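Local coordinates for alpha-toxin (Clostridium novyi, PDB 2VK9), which is a large clostridial cytotoxin whose catalytic part, modelled here, belongs to the TcdA/TcdB toxin family and to the GT-A clan, at residues 184-189 with 418-423; 257-262 with 457-462; 190-195 with 202-207. All coordinates share one frame; numbering follows the deposited sequence.

Contact 1: 184-189 with 418-423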
loop_
_atom_site.group_PDB
_atom_site.type_symbol
_atom_site.label_atom_id
_atom_site.label_comp_id
_atom_site.label_asym_id
_atom_site.label_seq_id
_atom_site.Cartn_x
_atom_site.Cartn_y
_atom_site.Cartn_z
ATOM N N TYR A 184 -7.127 26.020 -6.370
ATOM C CA TYR A 184 -7.895 25.198 -7.285
ATOM C C TYR A 184 -8.589 24.084 -6.521
ATOM O O TYR A 184 -9.796 23.887 -6.655
ATOM C CB TYR A 184 -6.998 24.607 -8.374
ATOM C CG TYR A 184 -6.468 25.604 -9.390
ATOM C CD1 TYR A 184 -5.332 25.316 -10.147
ATOM C CD2 TYR A 184 -7.101 26.826 -9.602
ATOM C CE1 TYR A 184 -4.843 26.221 -11.092
ATOM C CE2 TYR A 184 -6.621 27.732 -10.538
ATOM C CZ TYR A 184 -5.492 27.426 -11.280
ATOM O OH TYR A 184 -5.020 28.333 -12.208
ATOM N N LYS A 185 -7.818 23.374 -5.699
ATOM C CA LYS A 185 -8.332 22.260 -4.903
ATOM C C LYS A 185 -9.420 22.745 -3.967
ATOM O O LYS A 185 -10.395 22.038 -3.715
ATOM C CB LYS A 185 -7.208 21.610 -4.095
ATOM C CG LYS A 185 -6.194 20.866 -4.934
ATOM C CD LYS A 185 -5.121 20.238 -4.075
ATOM C CE LYS A 185 -4.613 18.950 -4.709
ATOM N NZ LYS A 185 -3.906 18.068 -3.723
ATOM N N ARG A 186 -9.250 23.961 -3.463
ATOM C CA ARG A 186 -10.171 24.513 -2.498
ATOM C C ARG A 186 -11.494 24.888 -3.148
ATOM O O ARG A 186 -12.560 24.727 -2.543
ATOM C CB ARG A 186 -9.553 25.708 -1.786
ATOM C CG ARG A 186 -10.005 25.788 -0.353
ATOM C CD ARG A 186 -9.516 27.024 0.357
ATOM N NE ARG A 186 -10.425 27.316 1.457
ATOM C CZ ARG A 186 -11.344 28.279 1.443
ATOM N NH1 ARG A 186 -11.459 29.088 0.396
ATOM N NH2 ARG A 186 -12.137 28.445 2.492
ATOM N N GLU A 187 -11.426 25.366 -4.387
ATOM C CA GLU A 187 -12.628 25.727 -5.131
ATOM C C GLU A 187 -13.340 24.512 -5.704
ATOM O O GLU A 187 -14.565 24.515 -5.846
ATOM C CB GLU A 187 -12.304 26.748 -6.217
ATOM C CG GLU A 187 -12.162 28.159 -5.641
ATOM C CD GLU A 187 -11.886 29.215 -6.696
ATOM O OE1 GLU A 187 -10.966 29.013 -7.536
ATOM O OE2 GLU A 187 -12.589 30.256 -6.674
ATOM N N LEU A 188 -12.566 23.476 -6.021
ATOM C CA LEU A 188 -13.132 22.202 -6.433
ATOM C C LEU A 188 -13.910 21.580 -5.283
ATOM O O LEU A 188 -14.982 21.032 -5.499
ATOM C CB LEU A 188 -12.056 21.240 -6.960
ATOM C CG LEU A 188 -12.540 19.857 -7.428
ATOM C CD1 LEU A 188 -13.339 19.914 -8.718
ATOM C CD2 LEU A 188 -11.398 18.890 -7.574
ATOM N N LYS A 189 -13.387 21.682 -4.066
ATOM C CA LYS A 189 -14.095 21.136 -2.908
ATOM C C LYS A 189 -15.389 21.888 -2.631
ATOM O O LYS A 189 -16.383 21.285 -2.245
ATOM C CB LYS A 189 -13.223 21.108 -1.648
ATOM C CG LYS A 189 -13.798 20.198 -0.563
ATOM C CD LYS A 189 -13.194 20.467 0.818
ATOM C CE LYS A 189 -13.933 19.669 1.904
ATOM N NZ LYS A 189 -14.068 18.211 1.553
ATOM N N GLU A 418 -10.899 21.269 8.875
ATOM C CA GLU A 418 -11.554 22.538 9.156
ATOM C C GLU A 418 -10.651 23.717 8.792
ATOM O O GLU A 418 -11.134 24.799 8.455
ATOM C CB GLU A 418 -11.993 22.618 10.610
ATOM C CG GLU A 418 -13.272 23.412 10.790
ATOM C CD GLU A 418 -13.517 23.757 12.246
ATOM O OE1 GLU A 418 -13.705 22.801 13.062
ATOM O OE2 GLU A 418 -13.510 24.985 12.575
ATOM N N LYS A 419 -9.342 23.492 8.837
ATOM C CA LYS A 419 -8.384 24.505 8.419
ATOM C C LYS A 419 -8.263 24.600 6.892
ATOM O O LYS A 419 -7.628 25.509 6.365
ATOM C CB LYS A 419 -7.021 24.273 9.084
ATOM C CG LYS A 419 -6.937 24.793 10.522
ATOM C CD LYS A 419 -7.577 23.828 11.524
ATOM C CE LYS A 419 -8.315 24.565 12.646
ATOM N NZ LYS A 419 -7.439 25.445 13.471
ATOM N N PHE A 420 -8.870 23.656 6.182
ATOM C CA PHE A 420 -8.929 23.715 4.724
ATOM C C PHE A 420 -10.194 24.468 4.351
ATOM O O PHE A 420 -10.252 25.160 3.339
ATOM C CB PHE A 420 -8.933 22.299 4.147
ATOM C CG PHE A 420 -8.883 22.243 2.647
ATOM C CD1 PHE A 420 -7.694 22.470 1.969
ATOM C CD2 PHE A 420 -10.021 21.929 1.914
ATOM C CE1 PHE A 420 -7.643 22.406 0.576
ATOM C CE2 PHE A 420 -9.976 21.864 0.530
ATOM C CZ PHE A 420 -8.782 22.101 -0.141
ATOM N N LYS A 421 -11.200 24.323 5.207
ATOM C CA LYS A 421 -12.454 25.049 5.103
ATOM C C LYS A 421 -12.275 26.534 5.467
ATOM O O LYS A 421 -12.913 27.406 4.866
ATOM C CB LYS A 421 -13.507 24.385 6.003
ATOM C CG LYS A 421 -14.882 25.007 5.926
ATOM C CD LYS A 421 -15.938 24.111 6.531
ATOM C CE LYS A 421 -17.320 24.651 6.205
ATOM N NZ LYS A 421 -18.327 23.560 6.204
ATOM N N ILE A 422 -11.407 26.812 6.445
ATOM C CA ILE A 422 -11.163 28.184 6.886
ATOM C C ILE A 422 -10.116 28.880 6.021
ATOM O O ILE A 422 -10.434 29.839 5.318
ATOM C CB ILE A 422 -10.801 28.274 8.399
ATOM C CG1 ILE A 422 -12.039 28.002 9.260
ATOM C CG2 ILE A 422 -10.243 29.660 8.748
ATOM C CD1 ILE A 422 -11.768 27.965 10.774
ATOM N N CYS A 423 -8.880 28.398 6.067
ATOM C CA CYS A 423 -7.763 29.085 5.419
ATOM C C CYS A 423 -8.005 29.322 3.936
ATOM O O CYS A 423 -8.205 28.378 3.174
ATOM C CB CYS A 423 -6.455 28.322 5.633
ATOM S SG CYS A 423 -6.027 28.092 7.374
#
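R186 and F420 are the closest pair across the contact, CA to CA 7.4 Å, where helix segment 184-189 crosses the last turn of helix 396-422, the two short axes 10.8 Å apart and inclined at 97°. Their side chains slide past one another in opposite directions. F420, with CG anti to its backbone N, pushes its ring tip against helix 184-189, while R186 runs extended from CG to NE into the carbonyl end of the opposing helix. NE of R186 donates to F420 O at 2.9 Å with an N-H...O angle of 158°, arriving nearly along the C=O axis. From NH2 of R186 a second bond goes to K421 O, 2.7 Å away and more bent at 141°, with the donor above the carbonyl plane. Both oxygens sit at the guanidinium edge, close to its plane, which should hold the group from turning. C423 O lies over one guanidinium face and is hydrogen-bonded instead to Y182 OH. A positive group at the C-terminal end of a helix probably gains from the helix dipole too.

CG of R186 lies over one face of the ring, offset toward the rim, in a CH-pi contact 4.1 Å from the F420 centroid. At the ring edge, K189 CD comes within 3.5 Å of F420 CE2, and K185 O within 3.9 Å of F420 CZ. Y182 meets the F420 ring with steeply inclined planes, and L460 touches it as well. C423 packs on helix 426-440, while L188, on the other helix, touches helices 140-157 and 201-213.

Contact 2: 257-262 with 457-462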
loop_
_atom_site.group_PDB
_atom_site.type_symbol
_atom_site.label_atom_id
_atom_site.label_comp_id
_atom_site.label_asym_id
_atom_site.label_seq_id
_atom_site.Cartn_x
_atom_site.Cartn_y
_atom_site.Cartn_z
ATOM N N LEU A 257 -9.941 11.310 -4.033
ATOM C CA LEU A 257 -10.398 11.542 -5.391
ATOM C C LEU A 257 -10.515 13.040 -5.686
ATOM O O LEU A 257 -10.099 13.508 -6.745
ATOM C CB LEU A 257 -11.754 10.864 -5.571
ATOM C CG LEU A 257 -11.943 9.886 -6.725
ATOM C CD1 LEU A 257 -10.904 8.791 -6.688
ATOM C CD2 LEU A 257 -13.325 9.280 -6.650
ATOM N N ILE A 258 -11.060 13.788 -4.732
ATOM C CA ILE A 258 -11.429 15.176 -4.958
ATOM C C ILE A 258 -10.433 16.183 -4.360
ATOM O O ILE A 258 -9.883 17.027 -5.079
ATOM C CB ILE A 258 -12.883 15.430 -4.472
ATOM C CG1 ILE A 258 -13.884 14.726 -5.400
ATOM C CG2 ILE A 258 -13.205 16.925 -4.354
ATOM C CD1 ILE A 258 -13.729 15.045 -6.901
ATOM N N GLN A 259 -10.198 16.084 -3.055
ATOM C CA GLN A 259 -9.344 17.032 -2.343
ATOM C C GLN A 259 -7.854 16.900 -2.700
ATOM O O GLN A 259 -7.160 17.910 -2.818
ATOM C CB GLN A 259 -9.575 16.916 -0.827
ATOM C CG GLN A 259 -8.621 17.715 0.065
ATOM C CD GLN A 259 -8.893 17.485 1.553
ATOM O OE1 GLN A 259 -9.878 17.999 2.111
ATOM N NE2 GLN A 259 -8.021 16.702 2.203
ATOM N N THR A 260 -7.363 15.674 -2.877
ATOM C CA THR A 260 -5.936 15.490 -3.159
ATOM C C THR A 260 -5.644 14.936 -4.528
ATOM O O THR A 260 -4.488 14.908 -4.941
ATOM C CB THR A 260 -5.224 14.588 -2.128
ATOM O OG1 THR A 260 -5.623 13.222 -2.314
ATOM C CG2 THR A 260 -5.544 15.033 -0.724
ATOM N N ASN A 261 -6.680 14.472 -5.218
ATOM C CA ASN A 261 -6.533 13.953 -6.579
ATOM C C ASN A 261 -5.461 12.852 -6.684
ATOM O O ASN A 261 -4.700 12.757 -7.663
ATOM C CB ASN A 261 -6.293 15.109 -7.556
ATOM C CG ASN A 261 -7.352 16.206 -7.427
ATOM O OD1 ASN A 261 -7.030 17.391 -7.370
ATOM N ND2 ASN A 261 -8.622 15.806 -7.355
ATOM N N ASN A 262 -5.415 12.013 -5.659
ATOM C CA ASN A 262 -4.442 10.953 -5.611
ATOM C C ASN A 262 -5.074 9.573 -5.800
ATOM O O ASN A 262 -5.661 8.995 -4.876
ATOM C CB ASN A 262 -3.632 11.048 -4.323
ATOM C CG ASN A 262 -2.487 10.056 -4.274
ATOM O OD1 ASN A 262 -2.284 9.240 -5.179
ATOM N ND2 ASN A 262 -1.736 10.114 -3.193
ATOM N N ILE A 457 1.665 17.987 7.695
ATOM C CA ILE A 457 1.840 19.298 7.036
ATOM C C ILE A 457 2.002 19.204 5.513
ATOM O O ILE A 457 1.394 19.983 4.776
ATOM C CB ILE A 457 3.009 20.161 7.638
ATOM C CG1 ILE A 457 4.341 19.378 7.676
ATOM C CG2 ILE A 457 2.627 20.712 9.016
ATOM C CD1 ILE A 457 5.595 20.239 7.296
ATOM N N GLY A 458 2.809 18.250 5.054
ATOM C CA GLY A 458 3.069 18.081 3.630
ATOM C C GLY A 458 2.095 17.165 2.906
ATOM O O GLY A 458 2.386 16.707 1.804
ATOM N N TYR A 459 0.937 16.901 3.511
ATOM C CA TYR A 459 -0.070 16.025 2.906
ATOM C C TYR A 459 -0.651 16.580 1.593
ATOM O O TYR A 459 -0.539 15.936 0.550
ATOM C CB TYR A 459 -1.176 15.711 3.922
ATOM C CG TYR A 459 -2.370 14.952 3.381
ATOM C CD1 TYR A 459 -2.277 13.596 3.034
ATOM C CD2 TYR A 459 -3.604 15.582 3.243
ATOM C CE1 TYR A 459 -3.389 12.896 2.541
ATOM C CE2 TYR A 459 -4.718 14.896 2.757
ATOM C CZ TYR A 459 -4.605 13.558 2.405
ATOM O OH TYR A 459 -5.719 12.903 1.928
ATOM N N LEU A 460 -1.247 17.774 1.649
ATOM C CA LEU A 460 -1.871 18.397 0.477
ATOM C C LEU A 460 -0.935 18.566 -0.693
ATOM O O LEU A 460 -1.378 18.585 -1.833
ATOM C CB LEU A 460 -2.447 19.766 0.811
ATOM C CG LEU A 460 -3.794 19.893 1.513
ATOM C CD1 LEU A 460 -4.271 21.310 1.323
ATOM C CD2 LEU A 460 -4.825 18.922 0.978
ATOM N N SER A 461 0.355 18.689 -0.412
ATOM C CA SER A 461 1.341 18.969 -1.450
ATOM C C SER A 461 1.864 17.721 -2.154
ATOM O O SER A 461 2.540 17.830 -3.181
ATOM C CB SER A 461 2.514 19.773 -0.872
ATOM O OG SER A 461 3.135 19.092 0.207
ATOM N N SER A 462 1.553 16.548 -1.604
ATOM C CA SER A 462 2.093 15.289 -2.113
ATOM C C SER A 462 1.619 15.037 -3.531
ATOM O O SER A 462 0.423 15.110 -3.815
ATOM C CB SER A 462 1.712 14.118 -1.206
ATOM O OG SER A 462 2.306 12.911 -1.660
#
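T260 and L460 bring the two backbones together, CA to CA 6.2 Å, where the chain leaves helix 247-259 and passes a type I turn running from Y459 to S462. Residues 257-259 make a wider, pi-type turn, and N261 follows with positive phi. N261 folds back on that turn: its ND2 donates to L257 O at 2.8 Å, with a weak second bond to I258 O. Across the way, the Y459-S462 turn is closed by S462 N to Y459 O, and S461 OG, within the turn, binds O of G458, the residue preceding the turn.

Between the segments the meeting is made by van der Waals touches, with Q259 NE2 and Y459 OH meeting carbon. The methyl CG2 of T260 lies 3.4 Å from Y459 OH and 3.6 Å from Y459 CE2, approaching the ring obliquely. Q259 comes at the ring's edge, NE2 to Y459 CE2 3.8 Å, its amide plane turned 82° from the ring. L460 CD2 sits across the Q259 chain, 4.1 Å from Q259 CG. With chi1 of 72°, T260 holds OG1 between its backbone N and carbonyl carbon and CG2 beside N, so that one side chain presents a methyl to Y459 and a hydroxyl to E256.

The polar ends find their partners outside the segments. E256 uses one carboxylate oxygen for T260 OG1 and the other for Y459 OH, which also bonds Q255 NE2, while Q259 OE1 takes Q417 NE2. The E256 carboxylate thus links the two sides indirectly and fixes the positions of both hydroxyls: the direct touches are van der Waals, and the polar links run through residues beyond the two segments.

Contact 3: 190-195 with 202-207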
loop_
_atom_site.group_PDB
_atom_site.type_symbol
_atom_site.label_atom_id
_atom_site.label_comp_id
_atom_site.label_asym_id
_atom_site.label_seq_id
_atom_site.Cartn_x
_atom_site.Cartn_y
_atom_site.Cartn_z
ATOM N N MET A 190 -15.373 23.203 -2.825
ATOM C CA MET A 190 -16.588 24.000 -2.719
ATOM C C MET A 190 -17.642 23.525 -3.714
ATOM O O MET A 190 -18.805 23.340 -3.345
ATOM C CB MET A 190 -16.285 25.488 -2.904
ATOM C CG MET A 190 -16.008 26.223 -1.591
ATOM S SD MET A 190 -15.138 27.811 -1.779
ATOM C CE MET A 190 -16.359 28.807 -2.673
ATOM N N LEU A 191 -17.226 23.312 -4.964
ATOM C CA LEU A 191 -18.108 22.775 -5.996
ATOM C C LEU A 191 -18.676 21.424 -5.614
ATOM O O LEU A 191 -19.892 21.218 -5.650
ATOM C CB LEU A 191 -17.373 22.628 -7.324
ATOM C CG LEU A 191 -17.427 23.753 -8.372
ATOM C CD1 LEU A 191 -17.008 23.168 -9.712
ATOM C CD2 LEU A 191 -18.820 24.397 -8.496
ATOM N N TYR A 192 -17.775 20.513 -5.255
ATOM C CA TYR A 192 -18.117 19.141 -4.910
ATOM C C TYR A 192 -19.200 19.067 -3.831
ATOM O O TYR A 192 -20.203 18.370 -3.993
ATOM C CB TYR A 192 -16.859 18.379 -4.476
ATOM C CG TYR A 192 -17.146 16.981 -4.000
ATOM C CD1 TYR A 192 -17.362 15.953 -4.911
ATOM C CD2 TYR A 192 -17.224 16.689 -2.637
ATOM C CE1 TYR A 192 -17.644 14.670 -4.488
ATOM C CE2 TYR A 192 -17.503 15.405 -2.201
ATOM C CZ TYR A 192 -17.713 14.402 -3.137
ATOM O OH TYR A 192 -17.988 13.125 -2.726
ATOM N N GLU A 193 -19.008 19.808 -2.744
ATOM C CA GLU A 193 -19.941 19.778 -1.624
ATOM C C GLU A 193 -21.348 20.180 -2.052
ATOM O O GLU A 193 -22.330 19.681 -1.505
ATOM C CB GLU A 193 -19.449 20.661 -0.468
ATOM C CG GLU A 193 -18.154 20.164 0.223
ATOM C CD GLU A 193 -18.275 18.778 0.871
ATOM O OE1 GLU A 193 -19.373 18.441 1.366
ATOM O OE2 GLU A 193 -17.264 18.030 0.901
ATOM N N ASN A 194 -21.430 21.063 -3.043
ATOM C CA ASN A 194 -22.706 21.588 -3.513
ATOM C C ASN A 194 -23.394 20.670 -4.505
ATOM O O ASN A 194 -24.606 20.715 -4.656
ATOM C CB ASN A 194 -22.513 22.973 -4.129
ATOM C CG ASN A 194 -22.319 24.076 -3.076
ATOM O OD1 ASN A 194 -22.515 25.260 -3.378
ATOM N ND2 ASN A 194 -21.933 23.697 -1.849
ATOM N N MET A 195 -22.618 19.827 -5.171
ATOM C CA MET A 195 -23.145 18.998 -6.250
ATOM C C MET A 195 -23.278 17.515 -5.905
ATOM O O MET A 195 -24.001 16.790 -6.583
ATOM C CB MET A 195 -22.281 19.161 -7.500
ATOM C CG MET A 195 -22.451 20.495 -8.196
ATOM S SD MET A 195 -21.662 20.554 -9.817
ATOM C CE MET A 195 -20.018 21.096 -9.358
ATOM N N ASP A 202 -17.395 12.621 -12.006
ATOM C CA ASP A 202 -17.120 13.053 -13.370
ATOM C C ASP A 202 -17.930 14.267 -13.770
ATOM O O ASP A 202 -17.393 15.187 -14.376
ATOM C CB ASP A 202 -17.358 11.930 -14.365
ATOM C CG ASP A 202 -16.181 10.987 -14.461
ATOM O OD1 ASP A 202 -15.071 11.330 -13.973
ATOM O OD2 ASP A 202 -16.369 9.889 -15.033
ATOM N N ASP A 203 -19.215 14.275 -13.426
ATOM C CA ASP A 203 -20.065 15.419 -13.729
ATOM C C ASP A 203 -19.511 16.672 -13.068
ATOM O O ASP A 203 -19.485 17.737 -13.673
ATOM C CB ASP A 203 -21.511 15.166 -13.303
ATOM C CG ASP A 203 -22.194 14.067 -14.130
ATOM O OD1 ASP A 203 -21.927 13.956 -15.358
ATOM O OD2 ASP A 203 -23.008 13.311 -13.536
ATOM N N ILE A 204 -19.046 16.523 -11.832
ATOM C CA ILE A 204 -18.458 17.622 -11.072
ATOM C C ILE A 204 -17.168 18.104 -11.722
ATOM O O ILE A 204 -16.923 19.303 -11.842
ATOM C CB ILE A 204 -18.214 17.213 -9.612
ATOM C CG1 ILE A 204 -19.557 16.883 -8.950
ATOM C CG2 ILE A 204 -17.478 18.310 -8.860
ATOM C CD1 ILE A 204 -19.452 16.234 -7.592
ATOM N N ILE A 205 -16.354 17.163 -12.162
ATOM C CA ILE A 205 -15.144 17.515 -12.866
ATOM C C ILE A 205 -15.482 18.270 -14.149
ATOM O O ILE A 205 -14.948 19.357 -14.366
ATOM C CB ILE A 205 -14.249 16.296 -13.130
ATOM C CG1 ILE A 205 -13.738 15.724 -11.801
ATOM C CG2 ILE A 205 -13.088 16.689 -14.036
ATOM C CD1 ILE A 205 -13.014 14.412 -11.939
ATOM N N ILE A 206 -16.388 17.733 -14.969
ATOM C CA ILE A 206 -16.790 18.396 -16.222
ATOM C C ILE A 206 -17.241 19.825 -15.954
ATOM O O ILE A 206 -16.926 20.732 -16.708
ATOM C CB ILE A 206 -17.887 17.605 -16.988
ATOM C CG1 ILE A 206 -17.314 16.301 -17.524
ATOM C CG2 ILE A 206 -18.448 18.411 -18.164
ATOM C CD1 ILE A 206 -18.330 15.377 -18.100
ATOM N N ASN A 207 -17.962 20.016 -14.860
ATOM C CA ASN A 207 -18.401 21.347 -14.453
ATOM C C ASN A 207 -17.205 22.250 -14.147
ATOM O O ASN A 207 -17.125 23.385 -14.633
ATOM C CB ASN A 207 -19.317 21.244 -13.234
ATOM C CG ASN A 207 -20.260 22.418 -13.112
ATOM O OD1 ASN A 207 -19.836 23.534 -12.835
ATOM N ND2 ASN A 207 -21.555 22.166 -13.299
#
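I204 fills the tight part of this contact, set between Y192 and M195 where the backbones come nearest (Y192 CA to I204 CA 6.4 Å). Its CD1 lies beside Y192 CD1, an oblique approach to the ring at 3.4 Å. M195 passes I204 in the opposite sense: M195 CB is 3.8 Å from I204 CG1, and the bend at chi3 (-88°) turns CE back to lie 3.8 Å from I204 CG2. These are apolar touches throughout.

The arrangement is a helical hairpin. Helices 173-195 and 201-213 are joined by a short link, and their segments run broadly antiparallel, at 133° with axes 10.1 Å apart. N199 ND2 binds M195 O, and S200 OG takes D203 N, so both ends of the link are tied to the helices. Y192 also touches Y254 and I258 of helix 247-259.

Farther round, the fit slackens. N207, partly exposed, brings its amide up to the sulfur, ND2 3.8 Å from M195 SD. L191, its CB directed at the other helix, meets it loosely, with CD1 4.2 Å from N207 OD1, on a side partly open to solvent.

Helix 173-195 runs through the group: its 184-189 turns serve contact 1 and its last turns, 190-195, serve contact 3, whose centres are about 14 Å apart. Contact 2 lies about 11 Å from contact 1, centre to centre, and is joined to it by K185, whose NZ reaches L460 O at 3.2 Å in a weak hydrogen bond. Contacts 2 and 3, about 17 Å apart between centres, meet where I258 CG1 packs on Y192 CD1 at 3.7 Å. Along the chain, contacts 1 and 2 interleave, whereas both segments of contact 3 come earlier than either of contact 2. Contact 2 is the innermost, about 16 Å from the chain's centre, against about 27 and 28 Å for contacts 1 and 3.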